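Local coordinates for protein gamma-glutamyltransferase 1 Threonine peptidase. MEROPS family T03 (Pseudomonas nitroreducens, PDB 7D9E) that probably transfers gamma-glutamyl groups from donors such as glutamine to acceptor amines or water, and is linked to theanine synthesis, at residues Glu207-Ala210 and Asp215-Tyr218; Ala176-Asn179 and Asn183-Asp186. One frame throughout, in Å; residues are numbered along the deposited sequence.

Contact 1. Residues Glu207-Ala210 and Asp215-Tyr218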
loop_
_atom_site.group_PDB
_atom_site.type_symbol
_atom_site.label_atom_id
_atom_site.label_comp_id
_atom_site.label_asym_id
_atom_site.label_seq_id
_atom_site.Cartn_x
_atom_site.Cartn_y
_atom_site.Cartn_z
ATOM N N GLU A 207 -9.122 9.500 -21.865
ATOM C CA GLU A 207 -10.245 9.444 -22.799
ATOM C C GLU A 207 -10.283 8.116 -23.541
ATOM O O GLU A 207 -11.361 7.531 -23.732
ATOM C CB GLU A 207 -10.187 10.607 -23.794
ATOM C CG GLU A 207 -10.358 11.974 -23.169
ATOM C CD GLU A 207 -10.479 13.077 -24.206
ATOM O OE1 GLU A 207 -9.549 13.233 -25.023
ATOM O OE2 GLU A 207 -11.513 13.780 -24.210
ATOM N N ARG A 208 -9.122 7.626 -23.983
ATOM C CA ARG A 208 -9.077 6.319 -24.635
ATOM C C ARG A 208 -9.511 5.214 -23.680
ATOM O O ARG A 208 -10.249 4.299 -24.074
ATOM C CB ARG A 208 -7.673 6.034 -25.169
ATOM C CG ARG A 208 -7.246 6.995 -26.280
ATOM C CD ARG A 208 -5.991 6.552 -27.007
ATOM N NE ARG A 208 -4.830 6.407 -26.136
ATOM C CZ ARG A 208 -3.993 7.393 -25.828
ATOM N NH1 ARG A 208 -4.199 8.608 -26.317
ATOM N NH2 ARG A 208 -2.960 7.163 -25.026
ATOM N N ILE A 209 -9.040 5.263 -22.431
ATOM C CA ILE A 209 -9.448 4.268 -21.437
ATOM C C ILE A 209 -10.945 4.354 -21.179
ATOM O O ILE A 209 -11.619 3.328 -21.002
ATOM C CB ILE A 209 -8.620 4.442 -20.148
ATOM C CG1 ILE A 209 -7.159 4.094 -20.421
ATOM C CG2 ILE A 209 -9.171 3.571 -19.039
ATOM C CD1 ILE A 209 -6.172 4.483 -19.318
ATOM N N ALA A 210 -11.499 5.571 -21.176
ATOM C CA ALA A 210 -12.939 5.714 -20.981
ATOM C C ALA A 210 -13.713 5.014 -22.092
ATOM O O ALA A 210 -14.783 4.442 -21.853
ATOM C CB ALA A 210 -13.319 7.191 -20.942
ATOM N N ASP A 215 -8.590 -2.377 -23.098
ATOM C CA ASP A 215 -8.146 -2.637 -24.459
ATOM C C ASP A 215 -7.162 -1.566 -24.921
ATOM O O ASP A 215 -6.187 -1.864 -25.612
ATOM C CB ASP A 215 -9.342 -2.704 -25.403
ATOM C CG ASP A 215 -9.920 -4.100 -25.517
ATOM O OD1 ASP A 215 -9.391 -5.026 -24.867
ATOM O OD2 ASP A 215 -10.900 -4.271 -26.271
ATOM N N ASP A 216 -7.389 -0.311 -24.541
ATOM C CA ASP A 216 -6.434 0.725 -24.927
ATOM C C ASP A 216 -5.095 0.516 -24.235
ATOM O O ASP A 216 -4.030 0.613 -24.866
ATOM C CB ASP A 216 -6.976 2.103 -24.563
ATOM C CG ASP A 216 -5.908 3.178 -24.605
ATOM O OD1 ASP A 216 -5.398 3.450 -25.722
ATOM O OD2 ASP A 216 -5.557 3.726 -23.527
ATOM N N PHE A 217 -5.131 0.254 -22.927
ATOM C CA PHE A 217 -3.899 0.219 -22.154
ATOM C C PHE A 217 -3.033 -0.976 -22.512
ATOM O O PHE A 217 -1.802 -0.851 -22.602
ATOM C CB PHE A 217 -4.192 0.219 -20.649
ATOM C CG PHE A 217 -2.987 0.462 -19.818
ATOM C CD1 PHE A 217 -2.155 -0.598 -19.476
ATOM C CD2 PHE A 217 -2.650 1.750 -19.394
ATOM C CE1 PHE A 217 -1.017 -0.380 -18.728
ATOM C CE2 PHE A 217 -1.531 1.961 -18.629
ATOM C CZ PHE A 217 -0.700 0.903 -18.310
ATOM N N TYR A 218 -3.650 -2.141 -22.715
ATOM C CA TYR A 218 -2.902 -3.380 -22.894
ATOM C C TYR A 218 -2.782 -3.816 -24.348
ATOM O O TYR A 218 -1.871 -4.590 -24.665
ATOM C CB TYR A 218 -3.495 -4.507 -22.027
ATOM C CG TYR A 218 -3.447 -4.166 -20.550
ATOM C CD1 TYR A 218 -2.315 -4.433 -19.790
ATOM C CD2 TYR A 218 -4.516 -3.542 -19.930
ATOM C CE1 TYR A 218 -2.261 -4.104 -18.444
ATOM C CE2 TYR A 218 -4.465 -3.201 -18.569
ATOM C CZ TYR A 218 -3.328 -3.494 -17.854
ATOM O OH TYR A 218 -3.220 -3.168 -16.518
#

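Contact 2. Residues Ala176-Asn179 and Asn183-Asp186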
loop_
_atom_site.group_PDB
_atom_site.type_symbol
_atom_site.label_atom_id
_atom_site.label_comp_id
_atom_site.label_asym_id
_atom_site.label_seq_id
_atom_site.Cartn_x
_atom_site.Cartn_y
_atom_site.Cartn_z
ATOM N N ALA A 176 16.119 14.260 -7.032
ATOM C CA ALA A 176 17.443 13.918 -6.523
ATOM C C ALA A 176 17.815 12.486 -6.887
ATOM O O ALA A 176 18.960 12.204 -7.260
ATOM C CB ALA A 176 17.479 14.122 -5.007
ATOM N N LEU A 177 16.856 11.568 -6.788
ATOM C CA LEU A 177 17.125 10.174 -7.131
ATOM C C LEU A 177 17.308 9.989 -8.632
ATOM O O LEU A 177 18.212 9.266 -9.064
ATOM C CB LEU A 177 15.972 9.292 -6.647
ATOM C CG LEU A 177 16.116 7.790 -6.887
ATOM C CD1 LEU A 177 17.367 7.239 -6.222
ATOM C CD2 LEU A 177 14.876 7.040 -6.423
ATOM N N PHE A 178 16.448 10.615 -9.441
ATOM C CA PHE A 178 16.489 10.394 -10.885
ATOM C C PHE A 178 17.722 11.036 -11.521
ATOM O O PHE A 178 18.182 10.578 -12.568
ATOM C CB PHE A 178 15.204 10.899 -11.560
ATOM C CG PHE A 178 13.941 10.286 -11.023
ATOM C CD1 PHE A 178 13.932 8.997 -10.537
ATOM C CD2 PHE A 178 12.737 11.011 -11.029
ATOM C CE1 PHE A 178 12.756 8.442 -10.042
ATOM C CE2 PHE A 178 11.577 10.462 -10.554
ATOM C CZ PHE A 178 11.584 9.188 -10.076
ATOM N N ASN A 179 18.261 12.089 -10.916
ATOM C CA ASN A 179 19.520 12.678 -11.359
ATOM C C ASN A 179 19.684 12.762 -12.869
ATOM O O ASN A 179 20.744 12.416 -13.396
ATOM C CB ASN A 179 20.707 11.848 -10.836
ATOM N N ASN A 183 13.199 10.947 -18.273
ATOM C CA ASN A 183 12.477 12.080 -18.844
ATOM C C ASN A 183 11.517 12.732 -17.867
ATOM O O ASN A 183 10.659 13.521 -18.287
ATOM C CB ASN A 183 11.761 11.646 -20.123
ATOM C CG ASN A 183 10.687 10.609 -19.870
ATOM O OD1 ASN A 183 10.572 10.070 -18.769
ATOM N ND2 ASN A 183 9.920 10.303 -20.898
ATOM N N PHE A 184 11.662 12.438 -16.576
ATOM C CA PHE A 184 10.736 12.935 -15.568
ATOM C C PHE A 184 10.567 14.443 -15.644
ATOM O O PHE A 184 9.442 14.956 -15.592
ATOM C CB PHE A 184 11.263 12.552 -14.185
ATOM C CG PHE A 184 10.383 12.998 -13.054
ATOM C CD1 PHE A 184 9.149 12.416 -12.851
ATOM C CD2 PHE A 184 10.807 13.981 -12.169
ATOM C CE1 PHE A 184 8.340 12.803 -11.791
ATOM C CE2 PHE A 184 10.000 14.370 -11.111
ATOM C CZ PHE A 184 8.768 13.784 -10.919
ATOM N N GLY A 185 11.680 15.170 -15.744
ATOM C CA GLY A 185 11.639 16.623 -15.739
ATOM C C GLY A 185 10.925 17.221 -16.928
ATOM O O GLY A 185 10.447 18.358 -16.845
ATOM N N ASP A 186 10.824 16.472 -18.028
ATOM C CA ASP A 186 10.135 16.961 -19.209
ATOM C C ASP A 186 8.621 16.961 -19.046
ATOM O O ASP A 186 7.934 17.648 -19.809
ATOM C CB ASP A 186 10.480 16.074 -20.403
ATOM C CG ASP A 186 11.905 16.254 -20.874
ATOM O OD1 ASP A 186 12.476 17.353 -20.692
ATOM O OD2 ASP A 186 12.450 15.279 -21.428
#

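Contact 1. Residues Glu207-Ala210 and Asp215-Tyr218
Arg-208 and Asp-216 form a salt bridge between two consecutive helices, 200-212 and 214-219, which are joined by a very short link. They belong to the helical part of a gamma-glutamyltranspeptidase chain of the Ntn-hydrolase clan.

Between the two segments one polar bond forms. Arg-208 NE donates to Asp-216 OD1 at 3.0 Å, with an N-H...O angle of 142°, so the bond is moderately bent. OD1 lies in the guanidinium plane, at its edge, but the nitrogen meets it from above the carboxylate plane. The two planes stand 64° apart. The arginine chain bends at chi3 (-59°), which brings NE round to the acid. The main outside partner of both side chains is Thr-222 of helix 221-233: its OG1 hydrogen-bonds to both Asp-216 OD2 and Arg-208 NH2. Both carboxylate oxygens thus have partners in this buried place, which would probably favour the charged acid.

The remaining contact is van der Waals. Arg-208 CB packs 3.4 Å from Asp-216 CG, so the arginine's aliphatic base also covers the carboxylate. Ile-209 passes the acid at about a right angle, with CG1 3.5 Å from Asp-216 OD2. Val-131 of helix 130-141 touches both Ile-209 and Phe-217. Between these two the approach is loose, Ile-209 CD1 lying 4.5 Å from Phe-217 CD2.

Contact 2. Residues Ala176-Asn179 and Asn183-Asp186
Phe-178 points one ring edge at a face of Phe-184. This is a T-shaped (edge-to-face) aromatic pair, with ring centroids 5.1 Å apart and planes at 68°. The edge is formed by CD2 and CE2. Phe-178 CD2 lies 3.7 Å from Phe-184 CG, and Phe-178 CE2 is 3.8 Å from that same CG. CE2 sits above the Phe-184 ring but is offset toward its rim, so the edge covers the part of the face nearest CB. Phe-178 CD2 also reaches Phe-184 CB, at 3.8 Å.

Phe-184 holds CG anti to its own N (chi1 -179°), and this torsion sets the ring where the Phe-178 edge meets its face. Its ring also meets Phe-188 in nearly parallel planes and touches Arg-171 and Ile-175 of helix 165-178. From the partner chain, Phe-24 adds a further edge-to-face contact to Phe-184, and Gly-27 packs on both phenylalanines. A leucine in place of Phe-184 would probably leave the edge of Phe-178 without an aromatic face to rest on and weaken the contact with Phe-24 of the partner chain.

The backbone turns between the two rings. Helix 165-178 ends at Phe-178, and Asn-179 leaves it with positive phi (40°). On the far side Asp-186 N donates a hydrogen bond to Asn-183 O at 3.0 Å, and Phe-184 N hydrogen-bonds to Thr-182 OG1. The side chain of Phe-178 is about 13 Å from the bound DON, so Phe-178 does not line the ligand site. The pair belongs to an aromatic cluster at the short loop between helix 165-178 and the weakly bonded helix 184-188, built partly from the partner chain.

In the fold
Both contacts are buried, and both join neighbouring helices across a short connection. They share no helix. Contact 2 comes first in the chain, linking helices 165-178 and 184-188; contact 1 links helices 200-212 and 214-219. Their centres are 27 Å apart, and about 14 Å separates their nearest atoms. The chemistry differs. Contact 1 is mainly a charged pair, completed by a threonine of the next helix in its own chain. Contact 2 is purely aromatic across its segments. The partner chain reaches each: one phenylalanine ring meets Phe-217 in contact 1, while in contact 2 it supplies both packing and a hydrogen bond to Asn-183.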